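Local coordinates for metal-dependent phosphohydrolase, HDOD domain-containing (Geobacter sulfurreducens, PDB 3HC1), which is of unknown function but binds two iron ions in an HDOD domain and is probably a metal-dependent phosphohydrolase, at residues His217-Ile220 and Glu221-Pro224; Ile210-Thr213 and Ile214-His218. All coordinates share one frame; numbering follows the deposited sequence.

Contact 1. Residues His217-Ile220 and Glu221-Pro224; sequences HHDI and EAVP. With FE (Fe (III) ion), chain B.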
loop_
_atom_site.group_PDB
_atom_site.type_symbol
_atom_site.label_atom_id
_atom_site.label_comp_id
_atom_site.label_asym_id
_atom_site.label_seq_id
_atom_site.Cartn_x
_atom_site.Cartn_y
_atom_site.Cartn_z
ATOM N N HIS A 217 5.051 -9.532 -0.542
ATOM C CA HIS A 217 4.767 -8.845 0.713
ATOM C C HIS A 217 4.340 -9.717 1.862
ATOM O O HIS A 217 4.415 -9.258 3.003
ATOM C CB HIS A 217 3.817 -7.675 0.536
ATOM C CG HIS A 217 2.390 -8.064 0.283
ATOM N ND1 HIS A 217 1.841 -8.135 -0.986
ATOM C CD2 HIS A 217 1.375 -8.286 1.148
ATOM C CE1 HIS A 217 0.563 -8.450 -0.886
ATOM N NE2 HIS A 217 0.283 -8.642 0.389
ATOM N N HIS A 218 3.901 -10.955 1.581
ATOM C CA HIS A 218 3.590 -11.930 2.656
ATOM C C HIS A 218 4.754 -12.843 3.012
ATOM O O HIS A 218 4.624 -13.632 3.921
ATOM C CB HIS A 218 2.305 -12.750 2.340
ATOM C CG HIS A 218 1.053 -11.939 2.428
ATOM N ND1 HIS A 218 0.484 -11.602 3.638
ATOM C CD2 HIS A 218 0.256 -11.379 1.473
ATOM C CE1 HIS A 218 -0.570 -10.827 3.427
ATOM N NE2 HIS A 218 -0.761 -10.699 2.123
ATOM N N ASP A 219 5.902 -12.737 2.327
ATOM C CA ASP A 219 7.113 -13.418 2.778
ATOM C C ASP A 219 8.364 -12.761 2.237
ATOM O O ASP A 219 8.828 -13.093 1.153
ATOM C CB ASP A 219 7.111 -14.875 2.408
ATOM C CG ASP A 219 8.274 -15.654 3.061
ATOM O OD1 ASP A 219 9.012 -15.135 3.966
ATOM O OD2 ASP A 219 8.429 -16.792 2.634
ATOM N N ILE A 220 8.872 -11.810 3.003
ATOM C CA ILE A 220 10.073 -11.040 2.620
ATOM C C ILE A 220 11.251 -11.967 2.296
ATOM O O ILE A 220 12.078 -11.637 1.464
ATOM C CB ILE A 220 10.411 -9.991 3.691
ATOM C CG1 ILE A 220 11.536 -9.044 3.224
ATOM C CG2 ILE A 220 10.764 -10.649 5.030
ATOM C CD1 ILE A 220 11.267 -8.369 1.857
ATOM N N GLU A 221 11.292 -13.148 2.919
ATOM C CA GLU A 221 12.406 -14.060 2.762
ATOM C C GLU A 221 12.461 -14.684 1.385
ATOM O O GLU A 221 13.526 -15.187 0.991
ATOM C CB GLU A 221 12.460 -15.102 3.904
ATOM C CG GLU A 221 12.515 -14.392 5.302
ATOM C CD GLU A 221 12.829 -15.305 6.466
ATOM O OE1 GLU A 221 11.959 -16.102 6.850
ATOM O OE2 GLU A 221 13.942 -15.197 7.008
ATOM N N ALA A 222 11.367 -14.605 0.630
ATOM C CA ALA A 222 11.323 -15.027 -0.801
ATOM C C ALA A 222 11.936 -14.054 -1.841
ATOM O O ALA A 222 12.122 -14.449 -2.964
ATOM C CB ALA A 222 9.857 -15.329 -1.232
ATOM N N VAL A 223 12.183 -12.802 -1.507
ATOM C CA VAL A 223 12.645 -11.823 -2.492
ATOM C C VAL A 223 14.023 -12.360 -3.017
ATOM O O VAL A 223 14.897 -12.652 -2.229
ATOM C CB VAL A 223 12.704 -10.374 -1.915
ATOM C CG1 VAL A 223 13.168 -9.360 -2.959
ATOM C CG2 VAL A 223 11.312 -9.907 -1.429
ATOM N N PRO A 224 14.196 -12.527 -4.343
ATOM C CA PRO A 224 15.448 -13.168 -4.861
ATOM C C PRO A 224 16.623 -12.240 -5.059
ATOM O O PRO A 224 17.584 -12.588 -5.752
ATOM C CB PRO A 224 14.999 -13.783 -6.196
ATOM C CG PRO A 224 13.903 -12.872 -6.660
ATOM C CD PRO A 224 13.278 -12.188 -5.444
HETATM FE FE FE B . -1.696 -8.898 1.289
HETATM O O HOH W 1 9.323 -14.111 6.274
HETATM O O HOH W 2 14.693 -11.841 0.895
HETATM O O HOH W 3 -1.007 -7.838 2.695
#
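D219 and E221 meet through the aspartate carboxylate: OD1 of D219 accepts the N-H of E221, with OD1 and N 3.2 Å apart, which makes an Asx turn directly after the iron ligands H217 and H218. With CG anti to the backbone N (chi1 -171°), the carboxylate of D219 reaches forward to E221, whose N-H meets OD1 from above the carboxylate plane, 63° out of it. CB of E221 lies 3.4 Å from OD1 of D219. The two carboxylates are turned 64° apart, with D219 OD1 and E221 OE1 4.2 Å from each other; a water donating to both, only weakly to E221, probably eases their mutual repulsion. Behind this, a 3-10 turn is closed by A222 N to D219 O (3.0 Å) and V223 N to I220 O (3.2 Å), and a second water joins O of I220 to O of V223. On the buried side, CD1 of I220 slants across V223 and meets its CG2 at 3.6 Å. I220 also packs on V231 and A232 of helix 229-243. With an alanine in its place, the loss of CD1 would probably open a gap beside CG2 of V223 and weaken the packing on that helix. V223 likewise touches V231, while A222, V223 and P224 lie against Y216 of helix 208-216.

Contact 2. Residues Ile210-Thr213 and Ile214-His218; sequences ICDT and ILYHH. With FE (Fe (III) ion), chain B.
The backbone N of Y216 is shared by two carbonyls, lying 3.0 Å from O of D212 and, in a weak bond, 3.4 Å from O of T213. The preceding amides make the regular i to i-4 bonds, I214 N to I210 O and L215 N to C211 O. The D212 side chain runs alongside that of Y216 in the same direction, the carboxylate turned 68° from the ring; CB of D212 rests 3.9 Å from CD2 of Y216, and OD2 of D212 is hydrogen-bonded to the hydroxyl of Y225. A methyl of L215, CD2, sits over the rim of one face of the Y216 ring. On the inner side CG2 of I210 meets CD1 of I214 at 4.0 Å. The helix leads into two adjacent iron ligands, H217 and H218, of the di-iron site of this all-helical HDOD domain, consistent with HD-type phosphohydrolases. H217 places CG between its backbone N and carbonyl carbon (chi1 73°); this torsion, with the ring turn about CB-CG, brings ND1 to I214 O in a weak 2.8 Å bond that helps fix the ring's rotation. T213 O lies at the ring edge, in plane. NE2 of H217 binds iron at 2.2 Å, as does NE2 of H218, and a water, D153, H193 and E249 complete the site. CD2 of H217 sits 3.2 Å above the H218 ring plane, toward its rim.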
loop_
_atom_site.group_PDB
_atom_site.type_symbol
_atom_site.label_atom_id
_atom_site.label_comp_id
_atom_site.label_asym_id
_atom_site.label_seq_id
_atom_site.Cartn_x
_atom_site.Cartn_y
_atom_site.Cartn_z
ATOM N N ILE A 210 7.631 -2.125 -7.565
ATOM C CA ILE A 210 6.242 -2.153 -7.057
ATOM C C ILE A 210 5.676 -3.541 -7.289
ATOM O O ILE A 210 5.099 -4.137 -6.372
ATOM C CB ILE A 210 5.334 -1.074 -7.756
ATOM C CG1 ILE A 210 5.829 0.330 -7.392
ATOM C CG2 ILE A 210 3.854 -1.227 -7.357
ATOM C CD1 ILE A 210 5.409 1.458 -8.358
ATOM N N CYS A 211 5.810 -4.058 -8.508
ATOM C CA CYS A 211 5.337 -5.416 -8.826
ATOM C C CYS A 211 5.852 -6.426 -7.844
ATOM O O CYS A 211 5.093 -7.248 -7.317
ATOM C CB CYS A 211 5.751 -5.797 -10.246
ATOM S SG CYS A 211 4.912 -4.819 -11.522
ATOM N N ASP A 212 7.149 -6.376 -7.564
ATOM C CA ASP A 212 7.710 -7.362 -6.629
ATOM C C ASP A 212 7.194 -7.155 -5.173
ATOM O O ASP A 212 7.095 -8.083 -4.421
ATOM C CB ASP A 212 9.217 -7.240 -6.640
ATOM C CG ASP A 212 9.851 -7.665 -7.965
ATOM O OD1 ASP A 212 9.148 -8.107 -8.927
ATOM O OD2 ASP A 212 11.098 -7.496 -8.059
ATOM N N THR A 213 6.893 -5.926 -4.784
ATOM C CA THR A 213 6.409 -5.670 -3.459
ATOM C C THR A 213 5.048 -6.369 -3.313
ATOM O O THR A 213 4.859 -7.098 -2.343
ATOM C CB THR A 213 6.235 -4.184 -3.168
ATOM O OG1 THR A 213 7.512 -3.524 -3.160
ATOM C CG2 THR A 213 5.519 -3.993 -1.812
ATOM N N ILE A 214 4.199 -6.244 -4.347
ATOM C CA ILE A 214 2.858 -6.903 -4.423
ATOM C C ILE A 214 3.007 -8.441 -4.378
ATOM O O ILE A 214 2.323 -9.094 -3.625
ATOM C CB ILE A 214 2.096 -6.418 -5.663
ATOM C CG1 ILE A 214 1.845 -4.908 -5.630
ATOM C CG2 ILE A 214 0.724 -7.130 -5.824
ATOM C CD1 ILE A 214 1.406 -4.362 -7.041
ATOM N N LEU A 215 4.014 -8.982 -5.067
ATOM C CA LEU A 215 4.243 -10.428 -5.123
ATOM C C LEU A 215 4.760 -11.042 -3.827
ATOM O O LEU A 215 4.385 -12.181 -3.467
ATOM C CB LEU A 215 5.240 -10.752 -6.262
ATOM C CG LEU A 215 5.585 -12.230 -6.534
ATOM C CD1 LEU A 215 4.320 -13.062 -6.816
ATOM C CD2 LEU A 215 6.601 -12.372 -7.692
ATOM N N TYR A 216 5.620 -10.315 -3.122
ATOM C CA TYR A 216 6.415 -10.890 -2.029
ATOM C C TYR A 216 6.064 -10.393 -0.638
ATOM O O TYR A 216 6.705 -10.801 0.342
ATOM C CB TYR A 216 7.901 -10.643 -2.269
ATOM C CG TYR A 216 8.498 -11.241 -3.529
ATOM C CD1 TYR A 216 8.520 -12.620 -3.747
ATOM C CD2 TYR A 216 9.133 -10.424 -4.460
ATOM C CE1 TYR A 216 9.127 -13.163 -4.927
ATOM C CE2 TYR A 216 9.743 -10.941 -5.612
ATOM C CZ TYR A 216 9.720 -12.287 -5.847
ATOM O OH TYR A 216 10.342 -12.720 -6.976
ATOM N N HIS A 217 5.051 -9.532 -0.542
ATOM C CA HIS A 217 4.767 -8.845 0.713
ATOM C C HIS A 217 4.340 -9.717 1.862
ATOM O O HIS A 217 4.415 -9.258 3.003
ATOM C CB HIS A 217 3.817 -7.675 0.536
ATOM C CG HIS A 217 2.390 -8.064 0.283
ATOM N ND1 HIS A 217 1.841 -8.135 -0.986
ATOM C CD2 HIS A 217 1.375 -8.286 1.148
ATOM C CE1 HIS A 217 0.563 -8.450 -0.886
ATOM N NE2 HIS A 217 0.283 -8.642 0.389
ATOM N N HIS A 218 3.901 -10.955 1.581
ATOM C CA HIS A 218 3.590 -11.930 2.656
ATOM C C HIS A 218 4.754 -12.843 3.012
ATOM O O HIS A 218 4.624 -13.632 3.921
ATOM C CB HIS A 218 2.305 -12.750 2.340
ATOM C CG HIS A 218 1.053 -11.939 2.428
ATOM N ND1 HIS A 218 0.484 -11.602 3.638
ATOM C CD2 HIS A 218 0.256 -11.379 1.473
ATOM C CE1 HIS A 218 -0.570 -10.827 3.427
ATOM N NE2 HIS A 218 -0.761 -10.699 2.123
HETATM FE FE FE B . -1.696 -8.898 1.289
HETATM O O HOH W 3 -1.007 -7.838 2.695
#

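How the contacts relate
Following the chain from its N-terminal side, contact 2 (210-218) comes first, between successive turns of helix 208-216, and contact 1 (217-224) follows it directly. Both are local, so neither closes a long loop; they overlap in H217 and H218, and neither lies within the other. Beyond these iron ligands the chain turns through contact 1 and comes back onto the helix: CD of P224 packs 3.4 Å from OH of Y216, and CG2 of V223 lies 3.6 Å from CB of Y216. Together they tie helix 208-216 to helix 229-243, which T213 touches from contact 2 and I220 from contact 1, with the iron held by H217 and H218 where the helix gives way to the turn.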